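Local coordinates for centrosomal protein of 104 kDa (Homo sapiens, PDB 5LPH) that is required for ciliogenesis and for structural integrity at the ciliary tip, and is represented here by its tubulin-binding TOG domain, at residues 60-74 against 103-115. Numbering follows the deposited sequence.
Sequences WSYREDALLALSKKL and DIVTSVFQASLKL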
loop_
_atom_site.group_PDB
_atom_site.type_symbol
_atom_site.label_atom_id
_atom_site.label_comp_id
_atom_site.label_asym_id
_atom_site.label_seq_id
_atom_site.Cartn_x
_atom_site.Cartn_y
_atom_site.Cartn_z
ATOM N N TRP A 60 -9.013 -10.909 -20.759
ATOM C CA TRP A 60 -7.946 -10.129 -20.130
ATOM C C TRP A 60 -7.320 -9.112 -21.068
ATOM O O TRP A 60 -6.956 -8.032 -20.626
ATOM C CB TRP A 60 -6.870 -11.015 -19.470
ATOM C CG TRP A 60 -5.942 -11.694 -20.401
ATOM C CD1 TRP A 60 -6.023 -12.978 -20.827
ATOM C CD2 TRP A 60 -4.773 -11.135 -21.012
ATOM N NE1 TRP A 60 -4.987 -13.257 -21.675
ATOM C CE2 TRP A 60 -4.208 -12.141 -21.813
ATOM C CE3 TRP A 60 -4.161 -9.876 -20.976
ATOM C CZ2 TRP A 60 -3.048 -11.939 -22.562
ATOM C CZ3 TRP A 60 -3.011 -9.668 -21.725
ATOM C CH2 TRP A 60 -2.464 -10.698 -22.507
ATOM N N SER A 61 -7.195 -9.448 -22.351
ATOM C CA SER A 61 -6.608 -8.522 -23.328
ATOM C C SER A 61 -7.470 -7.274 -23.545
ATOM O O SER A 61 -6.943 -6.223 -23.914
ATOM C CB SER A 61 -6.321 -9.227 -24.663
ATOM O OG SER A 61 -7.481 -9.850 -25.188
ATOM N N TYR A 62 -8.783 -7.392 -23.323
ATOM C CA TYR A 62 -9.670 -6.227 -23.311
ATOM C C TYR A 62 -9.524 -5.433 -22.021
ATOM O O TYR A 62 -9.520 -4.206 -22.066
ATOM C CB TYR A 62 -11.144 -6.615 -23.527
ATOM C CG TYR A 62 -11.484 -7.202 -24.891
ATOM C CD1 TYR A 62 -10.554 -7.210 -25.953
ATOM C CD2 TYR A 62 -12.753 -7.732 -25.131
ATOM C CE1 TYR A 62 -10.877 -7.748 -27.187
ATOM C CE2 TYR A 62 -13.086 -8.267 -26.372
ATOM C CZ TYR A 62 -12.145 -8.272 -27.394
ATOM O OH TYR A 62 -12.446 -8.794 -28.625
ATOM N N ARG A 63 -9.426 -6.118 -20.882
ATOM C CA ARG A 63 -9.187 -5.435 -19.605
ATOM C C ARG A 63 -7.874 -4.661 -19.640
ATOM O O ARG A 63 -7.821 -3.514 -19.188
ATOM C CB ARG A 63 -9.204 -6.407 -18.430
ATOM C CG ARG A 63 -10.565 -7.038 -18.190
ATOM C CD ARG A 63 -10.685 -7.610 -16.790
ATOM N NE ARG A 63 -9.692 -8.638 -16.496
ATOM C CZ ARG A 63 -9.762 -9.925 -16.854
ATOM N NH1 ARG A 63 -10.762 -10.404 -17.596
ATOM N NH2 ARG A 63 -8.784 -10.749 -16.486
ATOM N N GLU A 64 -6.837 -5.268 -20.221
ATOM C CA GLU A 64 -5.543 -4.601 -20.382
ATOM C C GLU A 64 -5.644 -3.400 -21.319
ATOM O O GLU A 64 -5.121 -2.330 -21.010
ATOM C CB GLU A 64 -4.474 -5.563 -20.912
ATOM C CG GLU A 64 -3.055 -5.029 -20.735
ATOM C CD GLU A 64 -2.028 -5.595 -21.705
ATOM O OE1 GLU A 64 -2.391 -6.130 -22.775
ATOM O OE2 GLU A 64 -0.824 -5.475 -21.396
ATOM N N ASP A 65 -6.301 -3.595 -22.460
ATOM C CA ASP A 65 -6.469 -2.542 -23.465
ATOM C C ASP A 65 -7.222 -1.316 -22.930
ATOM O O ASP A 65 -6.872 -0.186 -23.262
ATOM C CB ASP A 65 -7.199 -3.091 -24.697
ATOM C CG ASP A 65 -7.262 -2.090 -25.831
ATOM O OD1 ASP A 65 -6.193 -1.786 -26.403
ATOM O OD2 ASP A 65 -8.376 -1.614 -26.146
ATOM N N ALA A 66 -8.245 -1.550 -22.112
ATOM C CA ALA A 66 -8.985 -0.468 -21.466
ATOM C C ALA A 66 -8.065 0.422 -20.629
ATOM O O ALA A 66 -8.138 1.645 -20.724
ATOM C CB ALA A 66 -10.096 -1.027 -20.597
ATOM N N LEU A 67 -7.199 -0.201 -19.828
ATOM C CA LEU A 67 -6.268 0.533 -18.968
ATOM C C LEU A 67 -5.217 1.293 -19.762
ATOM O O LEU A 67 -4.902 2.430 -19.427
ATOM C CB LEU A 67 -5.617 -0.398 -17.941
ATOM C CG LEU A 67 -6.622 -0.952 -16.927
ATOM C CD1 LEU A 67 -6.067 -2.168 -16.203
ATOM C CD2 LEU A 67 -7.029 0.108 -15.923
ATOM N N LEU A 68 -4.683 0.674 -20.813
ATOM C CA LEU A 68 -3.725 1.348 -21.701
ATOM C C LEU A 68 -4.384 2.467 -22.519
ATOM O O LEU A 68 -3.765 3.495 -22.755
ATOM C CB LEU A 68 -3.023 0.348 -22.631
ATOM C CG LEU A 68 -2.203 -0.786 -21.985
ATOM C CD1 LEU A 68 -1.626 -1.708 -23.054
ATOM C CD2 LEU A 68 -1.099 -0.259 -21.074
ATOM N N ALA A 69 -5.630 2.268 -22.945
ATOM C CA ALA A 69 -6.399 3.316 -23.639
ATOM C C ALA A 69 -6.684 4.507 -22.723
ATOM O O ALA A 69 -6.572 5.663 -23.133
ATOM C CB ALA A 69 -7.709 2.754 -24.172
ATOM N N LEU A 70 -7.046 4.210 -21.479
ATOM C CA LEU A 70 -7.299 5.228 -20.464
ATOM C C LEU A 70 -6.027 6.026 -20.164
ATOM O O LEU A 70 -6.075 7.245 -19.999
ATOM C CB LEU A 70 -7.834 4.558 -19.194
ATOM C CG LEU A 70 -8.469 5.413 -18.103
ATOM C CD1 LEU A 70 -9.536 6.346 -18.657
ATOM C CD2 LEU A 70 -9.064 4.500 -17.042
ATOM N N SER A 71 -4.896 5.321 -20.109
ATOM C CA SER A 71 -3.575 5.934 -19.953
ATOM C C SER A 71 -3.290 6.977 -21.045
ATOM O O SER A 71 -2.877 8.092 -20.739
ATOM C CB SER A 71 -2.490 4.849 -19.932
ATOM O OG SER A 71 -1.211 5.382 -19.655
ATOM N N LYS A 72 -3.521 6.605 -22.305
ATOM C CA LYS A 72 -3.396 7.533 -23.446
ATOM C C LYS A 72 -4.323 8.736 -23.309
ATOM O O LYS A 72 -3.882 9.874 -23.424
ATOM C CB LYS A 72 -3.698 6.832 -24.780
ATOM C CG LYS A 72 -2.524 6.098 -25.409
ATOM C CD LYS A 72 -2.975 5.323 -26.642
ATOM C CE LYS A 72 -1.806 4.774 -27.446
ATOM N NZ LYS A 72 -1.243 5.790 -28.381
ATOM N N LYS A 73 -5.605 8.458 -23.070
ATOM C CA LYS A 73 -6.648 9.481 -22.923
ATOM C C LYS A 73 -6.339 10.529 -21.852
ATOM O O LYS A 73 -6.556 11.718 -22.079
ATOM C CB LYS A 73 -7.999 8.812 -22.626
ATOM C CG LYS A 73 -9.139 9.755 -22.263
ATOM C CD LYS A 73 -10.491 9.094 -22.479
ATOM C CE LYS A 73 -11.602 9.789 -21.707
ATOM N NZ LYS A 73 -12.906 9.103 -21.916
ATOM N N LEU A 74 -5.844 10.089 -20.695
ATOM C CA LEU A 74 -5.515 11.012 -19.600
ATOM C C LEU A 74 -4.437 12.019 -19.989
ATOM O O LEU A 74 -4.581 13.205 -19.705
ATOM C CB LEU A 74 -5.087 10.259 -18.329
ATOM C CG LEU A 74 -6.177 9.530 -17.535
ATOM C CD1 LEU A 74 -5.605 8.667 -16.423
ATOM C CD2 LEU A 74 -7.135 10.527 -16.938
ATOM N N ASP A 103 -6.761 -7.982 -10.202
ATOM C CA ASP A 103 -6.984 -8.819 -11.392
ATOM C C ASP A 103 -6.299 -10.183 -11.284
ATOM O O ASP A 103 -5.226 -10.301 -10.700
ATOM C CB ASP A 103 -6.538 -8.126 -12.688
ATOM C CG ASP A 103 -7.284 -8.648 -13.909
ATOM O OD1 ASP A 103 -8.398 -8.139 -14.176
ATOM O OD2 ASP A 103 -6.776 -9.566 -14.596
ATOM N N ILE A 104 -6.941 -11.198 -11.859
ATOM C CA ILE A 104 -6.420 -12.575 -11.867
ATOM C C ILE A 104 -5.344 -12.837 -12.940
ATOM O O ILE A 104 -4.789 -13.934 -12.989
ATOM C CB ILE A 104 -7.570 -13.618 -11.981
ATOM C CG1 ILE A 104 -8.342 -13.487 -13.311
ATOM C CG2 ILE A 104 -8.528 -13.467 -10.804
ATOM C CD1 ILE A 104 -9.396 -14.558 -13.530
ATOM N N VAL A 105 -5.071 -11.847 -13.795
ATOM C CA VAL A 105 -4.053 -11.939 -14.839
ATOM C C VAL A 105 -2.996 -10.862 -14.606
ATOM O O VAL A 105 -3.318 -9.682 -14.432
ATOM C CB VAL A 105 -4.677 -11.792 -16.252
ATOM C CG1 VAL A 105 -3.605 -11.768 -17.339
ATOM C CG2 VAL A 105 -5.666 -12.928 -16.505
ATOM N N THR A 106 -1.737 -11.289 -14.634
ATOM C CA THR A 106 -0.594 -10.458 -14.279
ATOM C C THR A 106 -0.476 -9.200 -15.132
ATOM O O THR A 106 -0.241 -8.124 -14.592
ATOM C CB THR A 106 0.712 -11.292 -14.330
ATOM O OG1 THR A 106 0.727 -12.189 -13.213
ATOM C CG2 THR A 106 1.960 -10.424 -14.260
ATOM N N SER A 107 -0.626 -9.335 -16.452
ATOM C CA SER A 107 -0.525 -8.193 -17.384
ATOM C C SER A 107 -1.505 -7.061 -17.097
ATOM O O SER A 107 -1.178 -5.900 -17.316
ATOM C CB SER A 107 -0.745 -8.647 -18.824
ATOM O OG SER A 107 0.354 -9.405 -19.264
ATOM N N VAL A 108 -2.700 -7.413 -16.630
ATOM C CA VAL A 108 -3.724 -6.430 -16.282
ATOM C C VAL A 108 -3.327 -5.733 -14.977
ATOM O O VAL A 108 -3.427 -4.514 -14.882
ATOM C CB VAL A 108 -5.122 -7.078 -16.129
ATOM C CG1 VAL A 108 -6.164 -6.036 -15.731
ATOM C CG2 VAL A 108 -5.532 -7.780 -17.421
ATOM N N PHE A 109 -2.898 -6.522 -13.986
ATOM C CA PHE A 109 -2.361 -6.015 -12.711
ATOM C C PHE A 109 -1.222 -5.020 -12.940
ATOM O O PHE A 109 -1.233 -3.928 -12.372
ATOM C CB PHE A 109 -1.906 -7.193 -11.821
ATOM C CG PHE A 109 -1.049 -6.801 -10.640
ATOM C CD1 PHE A 109 -1.608 -6.182 -9.525
ATOM C CD2 PHE A 109 0.312 -7.089 -10.626
ATOM C CE1 PHE A 109 -0.825 -5.838 -8.434
ATOM C CE2 PHE A 109 1.102 -6.751 -9.533
ATOM C CZ PHE A 109 0.531 -6.122 -8.436
ATOM N N GLN A 110 -0.280 -5.387 -13.807
ATOM C CA GLN A 110 0.865 -4.527 -14.146
ATOM C C GLN A 110 0.482 -3.235 -14.878
ATOM O O GLN A 110 1.049 -2.172 -14.605
ATOM C CB GLN A 110 1.900 -5.309 -14.966
ATOM C CG GLN A 110 2.894 -6.079 -14.098
ATOM C CD GLN A 110 3.548 -7.265 -14.793
ATOM O OE1 GLN A 110 3.907 -8.264 -14.152
ATOM N NE2 GLN A 110 3.703 -7.168 -16.106
ATOM N N ALA A 111 -0.473 -3.332 -15.801
ATOM C CA ALA A 111 -0.987 -2.155 -16.510
ATOM C C ALA A 111 -1.679 -1.173 -15.561
ATOM O O ALA A 111 -1.596 0.031 -15.768
ATOM C CB ALA A 111 -1.936 -2.566 -17.632
ATOM N N SER A 112 -2.353 -1.685 -14.531
ATOM C CA SER A 112 -2.994 -0.826 -13.528
ATOM C C SER A 112 -1.966 -0.030 -12.705
ATOM O O SER A 112 -2.217 1.127 -12.370
ATOM C CB SER A 112 -3.911 -1.630 -12.600
ATOM O OG SER A 112 -3.182 -2.293 -11.578
ATOM N N LEU A 113 -0.817 -0.639 -12.408
ATOM C CA LEU A 113 0.262 0.053 -11.688
ATOM C C LEU A 113 0.911 1.146 -12.542
ATOM O O LEU A 113 1.207 2.229 -12.047
ATOM C CB LEU A 113 1.324 -0.939 -11.186
ATOM C CG LEU A 113 0.857 -2.035 -10.221
ATOM C CD1 LEU A 113 2.040 -2.853 -9.731
ATOM C CD2 LEU A 113 0.095 -1.461 -9.039
ATOM N N LYS A 114 1.115 0.858 -13.822
ATOM C CA LYS A 114 1.617 1.842 -14.785
ATOM C C LYS A 114 0.676 3.055 -14.884
ATOM O O LYS A 114 1.127 4.200 -14.871
ATOM C CB LYS A 114 1.786 1.169 -16.150
ATOM C CG LYS A 114 2.260 2.062 -17.284
ATOM C CD LYS A 114 2.238 1.304 -18.606
ATOM C CE LYS A 114 2.449 2.230 -19.797
ATOM N NZ LYS A 114 3.853 2.720 -19.868
ATOM N N LEU A 115 -0.625 2.792 -14.977
ATOM C CA LEU A 115 -1.641 3.846 -14.989
ATOM C C LEU A 115 -1.628 4.652 -13.681
ATOM O O LEU A 115 -1.678 5.878 -13.706
ATOM C CB LEU A 115 -3.032 3.240 -15.224
ATOM C CG LEU A 115 -4.254 4.166 -15.207
ATOM C CD1 LEU A 115 -4.089 5.311 -16.187
ATOM C CD2 LEU A 115 -5.523 3.390 -15.525
#
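D103, in the turn leading into helix 106-126, meets R63 of helix 60-76 side-on: NE of R63 donates to OD1 of D103 at 2.7 Å, and NH2 of R63 to OD2 of D103 at 3.0 Å. Each oxygen offers its syn lone pair, but the planes are twisted by 31°, and the NH2 bond is the straighter of the two. On its anti side, from somewhat out of the carboxylate plane, OD2 also accepts from the backbone N of V105, closing an Asx turn, while NH1 of R63 reaches the carbonyl of C57; both partners of the salt bridge are thus tied back to their own surroundings. With D103 cut back to an alanine, the R63 guanidinium would probably lose its anionic mate and the V105 amide this acceptor. V105, the N-cap residue, lays CG1 over one face of the W60 indole, 4.2 Å from the centroid of the five-membered ring, a CH-pi contact. S107 brings CB to CZ3 of W60. Next, V108 is a knob among W60, R63, E64 and L67; with CG1 anti to its backbone N (chi1 179°), CG2 is turned to the W60 carbonyl oxygen, 3.5 Å away. The small A111 admits the CB of L67 at 4.3 Å from its own CB, and L67 in turn fills a hole between V108, A111, S112 and L115. L115 is a knob among L67, L70, S71 and L74: its CD2 lies 3.6 Å from CD2 of L67, and its CD1 3.7 Å from CD1 of L74. Helix 83-100 packs against L67, L70, L74 and L115. Over these segments the two helix axes run nearly parallel, 9° apart and 8.9 Å from each other at closest approach; joined through an intervening helix, they exemplify the side-by-side packing of helices along the HEAT-type solenoid of a TOG domain.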